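Local coordinates for VP1 (Polyomavirus HPyV7, PDB 4PCH), which probably forms the pentameric building blocks of a T=7 icosahedral polyomavirus capsid, through jelly-roll subunits that also serve in attachment to host cells, at residues Val164-Ala167 with Asn168-Val171; Asp73-Glu77 with Asp78-Val82; Val175-Pro178 with Thr179-Asp182. All blocks are in the same frame, centred on the assembly; numbering follows the deposited sequence. Where two conformers were deposited one is given.

Contact 1: Val164-Ala167 with Asn168-Val171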
ATOM      1  N   VAL B 164      23.298 -17.485 -14.192  1.00 14.22           N
ATOM      2  CA  VAL B 164      23.668 -16.123 -14.573  1.00 13.72           C
ATOM      3  C   VAL B 164      25.157 -15.914 -14.277  1.00 17.09           C
ATOM      4  O   VAL B 164      25.528 -15.537 -13.158  1.00 16.97           O
ATOM      5  CB  VAL B 164      22.791 -15.057 -13.899  1.00 14.27           C
ATOM      6  CG1 VAL B 164      23.161 -13.680 -14.445  1.00 15.92           C
ATOM      7  CG2 VAL B 164      21.330 -15.318 -14.175  1.00 13.06           C
ATOM      8  N   ASN B 165      25.982 -16.222 -15.275  1.00 16.80           N
ATOM      9  CA  ASN B 165      27.448 -16.260 -15.165  1.00 18.25           C
ATOM     10  C   ASN B 165      28.097 -15.301 -16.152  1.00 20.44           C
ATOM     11  O   ASN B 165      29.271 -15.453 -16.502  1.00 20.41           O
ATOM     12  CB  ASN B 165      27.979 -17.684 -15.445  1.00 19.14           C
ATOM     13  CG  ASN B 165      27.502 -18.241 -16.793  1.00 23.04           C
ATOM     14  OD1 ASN B 165      26.931 -17.507 -17.630  1.00 20.09           O
ATOM     15  ND2 ASN B 165      27.698 -19.547 -16.994  1.00 25.37           N
ATOM     16  N   ALA B 166      27.335 -14.312 -16.586  1.00 16.61           N
ATOM     17  CA  ALA B 166      27.810 -13.343 -17.538  1.00 18.62           C
ATOM     18  C   ALA B 166      26.891 -12.120 -17.451  1.00 15.59           C
ATOM     19  O   ALA B 166      25.860 -12.145 -16.797  1.00 16.61           O
ATOM     20  CB  ALA B 166      27.770 -13.916 -18.920  1.00 21.05           C
ATOM     21  N   ALA B 167      27.332 -11.089 -18.158  1.00 18.57           N
ATOM     22  CA  ALA B 167      26.772  -9.747 -18.090  1.00 19.39           C
ATOM     23  C   ALA B 167      25.641  -9.534 -19.089  1.00 18.57           C
ATOM     24  O   ALA B 167      25.067  -8.461 -19.145  1.00 17.93           O
ATOM     25  CB  ALA B 167      27.895  -8.751 -18.388  1.00 20.82           C
ATOM     26  N   ASN B 168      25.308 -10.539 -19.873  1.00 16.95           N
ATOM     27  CA  ASN B 168      24.359 -10.344 -20.976  1.00 16.08           C
ATOM     28  C   ASN B 168      23.058 -11.165 -20.930  1.00 14.11           C
ATOM     29  O   ASN B 168      22.568 -11.611 -21.957  1.00 14.89           O
ATOM     30  CB  ASN B 168      25.079 -10.562 -22.286  1.00 15.89           C
ATOM     31  CG  ASN B 168      25.530 -12.008 -22.490  1.00 17.59           C
ATOM     32  OD1 ASN B 168      25.760 -12.761 -21.526  1.00 21.19           O
ATOM     33  ND2 ASN B 168      25.661 -12.394 -23.743  1.00 18.43           N
ATOM     34  N   PHE B 169      22.521 -11.335 -19.746  1.00 12.24           N
ATOM     35  CA  PHE B 169      21.235 -11.985 -19.518  1.00 12.79           C
ATOM     36  C   PHE B 169      20.150 -10.935 -19.308  1.00 12.29           C
ATOM     37  O   PHE B 169      20.039 -10.349 -18.246  1.00 12.22           O
ATOM     38  CB  PHE B 169      21.304 -12.866 -18.262  1.00 13.22           C
ATOM     39  CG  PHE B 169      22.000 -14.182 -18.465  1.00 13.02           C
ATOM     40  CD1 PHE B 169      23.360 -14.298 -18.311  1.00 13.02           C
ATOM     41  CD2 PHE B 169      21.272 -15.334 -18.750  1.00 15.17           C
ATOM     42  CE1 PHE B 169      23.989 -15.516 -18.488  1.00 14.92           C
ATOM     43  CE2 PHE B 169      21.899 -16.563 -18.910  1.00 16.27           C
ATOM     44  CZ  PHE B 169      23.263 -16.659 -18.782  1.00 15.57           C
ATOM     45  N   PRO B 170      19.294 -10.726 -20.318  1.00 11.98           N
ATOM     46  CA  PRO B 170      18.250  -9.717 -20.113  1.00 13.00           C
ATOM     47  C   PRO B 170      17.209 -10.116 -19.080  1.00 11.40           C
ATOM     48  O   PRO B 170      16.719 -11.239 -19.107  1.00 11.64           O
ATOM     49  CB  PRO B 170      17.592  -9.619 -21.505  1.00 13.71           C
ATOM     50  CG  PRO B 170      18.622 -10.121 -22.438  1.00 15.89           C
ATOM     51  CD  PRO B 170      19.272 -11.252 -21.677  1.00 13.77           C
ATOM     52  N   VAL B 171      16.806  -9.160 -18.248  1.00 11.97           N
ATOM     53  CA  VAL B 171      15.851  -9.403 -17.185  1.00 11.56           C
ATOM     54  C   VAL B 171      14.452  -9.655 -17.754  1.00 11.49           C
ATOM     55  O   VAL B 171      13.625 -10.277 -17.123  1.00 12.78           O
ATOM     56  CB  VAL B 171      15.839  -8.236 -16.172  1.00 10.29           C
ATOM     57  CG1 VAL B 171      17.226  -8.015 -15.589  1.00 12.34           C
ATOM     58  CG2 VAL B 171      15.298  -6.953 -16.792  1.00 11.69           C
TER
HETATM   59  O   HOH W   1      23.537 -10.593 -17.011  1.00 14.30           O

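Contact 2: Asp73-Glu77 with Asp78-Val82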
ATOM      1  N   ASP B  73      43.546 -24.373   7.794  1.00 24.67           N
ATOM      2  CA  ASP B  73      43.337 -25.586   8.602  1.00 25.91           C
ATOM      3  C   ASP B  73      41.870 -26.018   8.587  1.00 23.95           C
ATOM      4  O   ASP B  73      41.354 -26.526   9.583  1.00 24.10           O
ATOM      5  CB  ASP B  73      43.794 -25.358  10.042  1.00 26.33           C
ATOM      6  CG  ASP B  73      45.161 -24.646  10.130  1.00 28.92           C
ATOM      7  OD1 ASP B  73      46.148 -25.132   9.537  1.00 29.71           O
ATOM      8  OD2 ASP B  73      45.213 -23.596  10.808  1.00 32.20           O
ATOM      9  N   ALA B  74      41.221 -25.833   7.444  1.00 23.54           N
ATOM     10  CA  ALA B  74      39.780 -26.001   7.341  1.00 22.92           C
ATOM     11  C   ALA B  74      39.287 -27.444   7.155  1.00 24.73           C
ATOM     12  O   ALA B  74      38.096 -27.690   7.353  1.00 23.45           O
ATOM     13  CB  ALA B  74      39.230 -25.150   6.221  1.00 23.17           C
ATOM     14  N   MET B  75      40.159 -28.361   6.733  1.00 25.78           N
ATOM     15  CA  MET B  75      39.750 -29.755   6.400  1.00 31.32           C
ATOM     16  C   MET B  75      40.176 -30.786   7.440  1.00 29.07           C
ATOM     17  O   MET B  75      41.349 -30.877   7.783  1.00 30.59           O
ATOM     18  CB  MET B  75      40.295 -30.159   5.020  1.00 35.37           C
ATOM     19  CG  MET B  75      39.977 -29.138   3.943  1.00 45.40           C
ATOM     20  SD  MET B  75      40.422 -29.701   2.289  1.00 65.66           S
ATOM     21  CE  MET B  75      41.179 -28.223   1.618  1.00 49.91           C
ATOM     22  N   CYS B  76      39.216 -31.572   7.930  1.00 30.16           N
ATOM     23  CA  CYS B  76      39.454 -32.673   8.872  1.00 32.25           C
ATOM     24  C   CYS B  76      38.657 -33.909   8.468  1.00 35.11           C
ATOM     25  O   CYS B  76      37.430 -33.897   8.557  1.00 36.12           O
ATOM     26  CB  CYS B  76      39.047 -32.281  10.297  1.00 34.97           C
ATOM     27  SG  CYS B  76      39.450 -33.517  11.564  1.00 38.44           S
ATOM     28  N   GLU B  77      39.355 -34.963   8.045  1.00 36.71           N
ATOM     29  CA  GLU B  77      38.734 -36.190   7.533  1.00 39.26           C
ATOM     30  C   GLU B  77      37.559 -35.878   6.610  1.00 40.23           C
ATOM     31  O   GLU B  77      37.759 -35.445   5.486  1.00 46.55           O
ATOM     32  CB  GLU B  77      38.301 -37.101   8.692  1.00 46.23           C
ATOM     33  CG  GLU B  77      39.236 -38.243   8.995  1.00 47.62           C
ATOM     34  CD  GLU B  77      38.578 -39.288   9.878  1.00 49.21           C
ATOM     35  OE1 GLU B  77      38.052 -38.914  10.947  1.00 45.45           O
ATOM     36  OE2 GLU B  77      38.576 -40.478   9.499  1.00 52.16           O
ATOM     37  N   ASP B  78      36.341 -36.011   7.127  1.00 37.70           N
ATOM     38  CA  ASP B  78      35.121 -35.936   6.337  1.00 37.18           C
ATOM     39  C   ASP B  78      34.392 -34.634   6.596  1.00 32.24           C
ATOM     40  O   ASP B  78      33.255 -34.453   6.154  1.00 30.14           O
ATOM     41  CB  ASP B  78      34.201 -37.116   6.679  1.00 44.94           C
ATOM     42  CG  ASP B  78      33.947 -37.264   8.183  1.00 51.42           C
ATOM     43  OD1 ASP B  78      34.681 -36.655   8.995  1.00 50.93           O
ATOM     44  OD2 ASP B  78      33.018 -38.017   8.555  1.00 71.61           O
ATOM     45  N   THR B  79      35.048 -33.708   7.296  1.00 28.68           N
ATOM     46  CA  THR B  79      34.421 -32.422   7.573  1.00 26.11           C
ATOM     47  C   THR B  79      35.271 -31.259   7.072  1.00 26.70           C
ATOM     48  O   THR B  79      36.497 -31.366   6.939  1.00 28.25           O
ATOM     49  CB  THR B  79      34.169 -32.229   9.080  1.00 28.51           C
ATOM     50  OG1 THR B  79      35.411 -31.968   9.727  1.00 32.46           O
ATOM     51  CG2 THR B  79      33.529 -33.486   9.708  1.00 28.75           C
ATOM     52  N   MET B  80      34.618 -30.150   6.778  1.00 22.32           N
ATOM     53  CA  MET B  80      35.356 -28.934   6.542  1.00 22.78           C
ATOM     54  C   MET B  80      34.639 -27.715   7.090  1.00 20.43           C
ATOM     55  O   MET B  80      33.420 -27.709   7.273  1.00 21.69           O
ATOM     56  CB  MET B  80      35.701 -28.745   5.052  1.00 28.73           C
ATOM     57  CG  MET B  80      34.565 -28.427   4.132  1.00 28.51           C
ATOM     58  SD  MET B  80      34.966 -28.089   2.380  1.00 35.09           S
ATOM     59  CE  MET B  80      36.690 -27.582   2.437  1.00 30.83           C
ATOM     60  N   ILE B  81      35.415 -26.671   7.319  1.00 19.12           N
ATOM     61  CA  ILE B  81      34.890 -25.371   7.723  1.00 18.56           C
ATOM     62  C   ILE B  81      34.714 -24.480   6.494  1.00 18.00           C
ATOM     63  O   ILE B  81      35.648 -24.326   5.697  1.00 18.94           O
ATOM     64  CB  ILE B  81      35.860 -24.666   8.701  1.00 18.89           C
ATOM     65  CG1 ILE B  81      36.066 -25.506   9.963  1.00 21.02           C
ATOM     66  CG2 ILE B  81      35.292 -23.321   9.114  1.00 18.45           C
ATOM     67  CD1 ILE B  81      37.175 -24.988  10.852  1.00 23.49           C
ATOM     68  N   VAL B  82      33.540 -23.882   6.348  1.00 17.21           N
ATOM     69  CA  VAL B  82      33.274 -22.919   5.261  1.00 17.40           C
ATOM     70  C   VAL B  82      32.649 -21.652   5.836  1.00 15.96           C
ATOM     71  O   VAL B  82      32.101 -21.668   6.947  1.00 17.57           O
ATOM     72  CB  VAL B  82      32.300 -23.503   4.200  1.00 16.80           C
ATOM     73  CG1 VAL B  82      32.866 -24.755   3.561  1.00 18.44           C
ATOM     74  CG2 VAL B  82      30.945 -23.842   4.823  1.00 18.47           C
TER
HETATM   75  O   HOH W   2      37.442 -32.357   4.141  1.00 43.26           O

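Contact 3: Val175-Pro178 with Thr179-Asp182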
ATOM      1  N   VAL B 175      14.161 -15.673 -15.641  0.50  8.99           N
ATOM      2  CA  VAL B 175      13.473 -15.615 -14.348  0.50 11.49           C
ATOM      3  C   VAL B 175      14.189 -16.527 -13.335  1.00 13.44           C
ATOM      4  O   VAL B 175      14.550 -17.658 -13.686  1.00 13.79           O
ATOM      5  CB  VAL B 175      12.019 -16.105 -14.507  0.50 12.78           C
ATOM      6  CG1 VAL B 175      11.267 -16.008 -13.196  0.50 16.23           C
ATOM      7  CG2 VAL B 175      11.276 -15.301 -15.582  0.50 12.97           C
ATOM      8  N   ALA B 176      14.356 -16.073 -12.092  1.00 13.83           N
ATOM      9  CA  ALA B 176      14.931 -16.923 -11.060  1.00 12.57           C
ATOM     10  C   ALA B 176      14.176 -18.241 -11.018  1.00 13.94           C
ATOM     11  O   ALA B 176      12.956 -18.269 -11.056  1.00 14.69           O
ATOM     12  CB  ALA B 176      14.848 -16.240  -9.696  1.00 15.01           C
ATOM     13  N   ASP B 177      14.916 -19.332 -10.887  1.00 13.50           N
ATOM     14  CA  ASP B 177      14.348 -20.672 -10.947  1.00 13.88           C
ATOM     15  C   ASP B 177      14.040 -21.222  -9.528  1.00 15.31           C
ATOM     16  O   ASP B 177      14.970 -21.576  -8.786  1.00 14.03           O
ATOM     17  CB  ASP B 177      15.330 -21.569 -11.701  1.00 13.87           C
ATOM     18  CG  ASP B 177      14.792 -23.000 -11.932  1.00 14.42           C
ATOM     19  OD1 ASP B 177      13.703 -23.345 -11.401  1.00 16.79           O
ATOM     20  OD2 ASP B 177      15.498 -23.788 -12.607  1.00 17.38           O
ATOM     21  N   PRO B 178      12.747 -21.298  -9.137  1.00 14.88           N
ATOM     22  CA  PRO B 178      12.386 -21.773  -7.818  1.00 17.06           C
ATOM     23  C   PRO B 178      12.553 -23.294  -7.639  1.00 16.56           C
ATOM     24  O   PRO B 178      12.514 -23.768  -6.535  1.00 18.09           O
ATOM     25  CB  PRO B 178      10.901 -21.353  -7.702  1.00 20.27           C
ATOM     26  CG  PRO B 178      10.403 -21.427  -9.103  1.00 19.96           C
ATOM     27  CD  PRO B 178      11.552 -20.958  -9.937  1.00 16.96           C
ATOM     28  N   THR B 179      12.760 -24.036  -8.729  1.00 15.63           N
ATOM     29  CA  THR B 179      13.031 -25.465  -8.644  1.00 17.05           C
ATOM     30  C   THR B 179      14.517 -25.770  -8.356  1.00 15.65           C
ATOM     31  O   THR B 179      14.863 -26.927  -8.118  1.00 18.18           O
ATOM     32  CB  THR B 179      12.584 -26.238  -9.907  1.00 18.44           C
ATOM     33  OG1 THR B 179      13.475 -25.984 -11.011  1.00 17.85           O
ATOM     34  CG2 THR B 179      11.153 -25.879 -10.288  1.00 19.76           C
ATOM     35  N   LYS B 180      15.363 -24.741  -8.389  1.00 15.20           N
ATOM     36  CA  LYS B 180      16.791 -24.870  -8.088  1.00 15.79           C
ATOM     37  C   LYS B 180      17.113 -23.810  -7.026  1.00 15.26           C
ATOM     38  O   LYS B 180      16.312 -23.613  -6.088  1.00 15.24           O
ATOM     39  CB  LYS B 180      17.632 -24.773  -9.367  1.00 17.35           C
ATOM     40  CG  LYS B 180      17.294 -25.888 -10.356  1.00 18.30           C
ATOM     41  CD  LYS B 180      18.204 -25.881 -11.566  1.00 20.90           C
ATOM     42  CE  LYS B 180      17.540 -26.554 -12.748  1.00 25.31           C
ATOM     43  NZ  LYS B 180      17.109 -27.950 -12.460  1.00 30.83           N
ATOM     44  N   ASN B 181      18.263 -23.155  -7.141  1.00 14.76           N
ATOM     45  CA  ASN B 181      18.676 -22.147  -6.167  1.00 14.71           C
ATOM     46  C   ASN B 181      18.621 -22.608  -4.719  1.00 15.79           C
ATOM     47  O   ASN B 181      18.265 -21.819  -3.832  1.00 16.16           O
ATOM     48  CB  ASN B 181      17.860 -20.865  -6.352  1.00 13.40           C
ATOM     49  CG  ASN B 181      18.254 -20.148  -7.597  1.00 13.51           C
ATOM     50  OD1 ASN B 181      19.446 -19.876  -7.798  1.00 13.33           O
ATOM     51  ND2 ASN B 181      17.293 -19.890  -8.477  1.00 13.12           N
ATOM     52  N   ASP B 182      18.981 -23.880  -4.466  1.00 16.51           N
ATOM     53  CA  ASP B 182      18.893 -24.306  -3.062  0.50 18.60           C
ATOM     54  C   ASP B 182      20.002 -23.695  -2.174  1.00 20.13           C
ATOM     55  O   ASP B 182      19.852 -23.706  -0.967  1.00 23.48           O
ATOM     56  CB  ASP B 182      18.833 -25.821  -2.900  0.50 18.92           C
ATOM     57  CG  ASP B 182      17.471 -26.401  -3.205  0.50 22.08           C
ATOM     58  OD1 ASP B 182      16.447 -25.943  -2.656  0.50 24.63           O
ATOM     59  OD2 ASP B 182      17.449 -27.375  -3.969  0.50 29.80           O
TER

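Contact 1: Val164-Ala167 with Asn168-Val171
F169 lays one face of its ring against V164, whose CA stands 4.2 Å from the ring centroid and 20° off the ring normal, a CH-pi contact displaced toward the rim. V164 CG1, anti to its own N (chi1 -175°), meets the same ring at CD1, 3.9 Å away. Oxygens gather at the ring's edge. N165 OD1 approaches CE1 at 3.7 Å, with its amide plane tilted 58° from the ring, and A166 O lies 3.6 Å from CD1. A166 CB touches CE1 and also lies 3.5 Å from N168 OD1.

A water bridges the two halves of the loop: it donates to A166 O (2.8 Å) and accepts from F169 N (3.0 Å), resting in the ring plane at the edge. Elsewhere in the fold, W174 packs edge-to-face with F169, and N168 ND2 bonds A145 O. The loop connects strand 161-163 to strand 174-176 in the small antiparallel sheet of the VP1 subunit. A flat aromatic suits this loop because its face takes aliphatic groups while its C-H edge tolerates oxygens; the direct side-chain contacts are thus dispersive and weakly electrostatic, and between the two halves hydrogen bonding passes through the water.

Contact 2: Asp73-Glu77 with Asp78-Val82
The chain folds back on itself through a type II' beta turn from C76 to T79, bringing M75 opposite M80 as an antiparallel non-hydrogen-bonded pair and C76 opposite T79 as a hydrogen-bonded one. C76 N gives a nearly straight bond to T79 O (2.9 Å, 170°), and T79 N returns one to C76 O at 2.7 Å. Further down the ladder I81 N reaches A74 O at 2.9 Å, an oxygen also approached by M80 CA at 3.1 Å in a CA-H...O contact. Strands 75-76 and 79-93 thus make a tight two-residue beta hairpin, and 79-93 runs on to pair with 253-271 in the large jelly-roll sheet.

T79 adds a second grip on C76 O: its hydroxyl OG1, set between the backbone N and carbonyl carbon (chi1 74°), donates at 3.0 Å in the carbonyl plane, on a lone pair. R270 of strand 253-271 makes a weak hydrogen bond to the same OG1. The beta-branched threonine suits a strand residue while its hydroxyl ties down the turn. Where M75 and M80 share a face, their chains run side by side, M80 CE 3.9 Å from M75 CG; both bend at chi3, and long unbranched thioethers can shape themselves to each other on an exposed face. A74 CB and I81 CB make a looser apolar touch beside the A74-I81 backbone bond.

At the bend, E77 has positive phi (42°), a position in type II' turns more often held by glycine. Acidic E77 and D78 suit the solvent-facing tip, where E77 OE1 and D78 OD1 stay 4.5 Å apart. The turn therefore depends on backbone bonding reinforced by one hydroxyl, while the adjacent carboxylates probably repel mildly, eased by solvent and perhaps by nearby K272.

Contact 3: Val175-Pro178 with Thr179-Asp182
D177 OD1 takes two bonds from T179: the hydroxyl OG1 at 2.7 Å, meeting it on the syn side and 20° out of the carboxylate plane, and the backbone N at 2.9 Å, from farther above the same face. A chi1 of -175° sets the carboxylate beside the carbonyl carbon, toward T179, where OD1 can accept both bonds. Aspartate suits the place because it offers one oxygen to a backbone N-H and a hydroxyl together, and threonine because it supplies that hydroxyl on a short branch.

The D177 carbonyl oxygen is doubly engaged as well. K180 N bonds it at 3.2 Å and N181 ND2 at 2.9 Å, the two donors arriving from opposite faces of its plane. The K180 N bond closes a type I beta turn from D177 to K180, N181 ND2 adding a side-chain bond to the same oxygen, and the bond from T179 N to D177 OD1 forms an Asx turn inside it; P178, whose ring fixes phi, fits its second position. The turn lies just past strand 174-176, leading toward strand 184-191 of the jelly-roll.

The aliphatic part of K180 crosses the carboxylate at a slant, CE coming 3.4 Å from D177 OD2, although NZ remains 4.5 Å away, beyond salt-bridge range. OD2 instead has its salt bridge with R161, which would probably stabilise the buried negative charge. N181, in a left-handed backbone conformation that asparagine accepts readily, is held through its N by D129 OD2 and packs on Y186. Outermost, F261 and V26 of a neighbouring subunit pack on P178 and T179.

Overall arrangement
Contacts 1 and 3 belong to one neighbourhood: only residues 172-174 separate 164-171 from 175-182, and the centres of the two contacts are 15 Å apart. W174, the aromatic partner of F169, leads directly into V175, so the buried loop and the turn bracket strand 174-176. Contact 3 lies against a neighbouring subunit through V175, P178 and T179, whereas the loop of contact 1 reaches it only at V171, on P96. Contact 2 sits far out on the large sheet, its centre 34 Å from that of contact 1 and 28 Å from contact 3's; its nearest atoms stay about 20 Å and 13 Å away, and no other chain of the pentamer touches it.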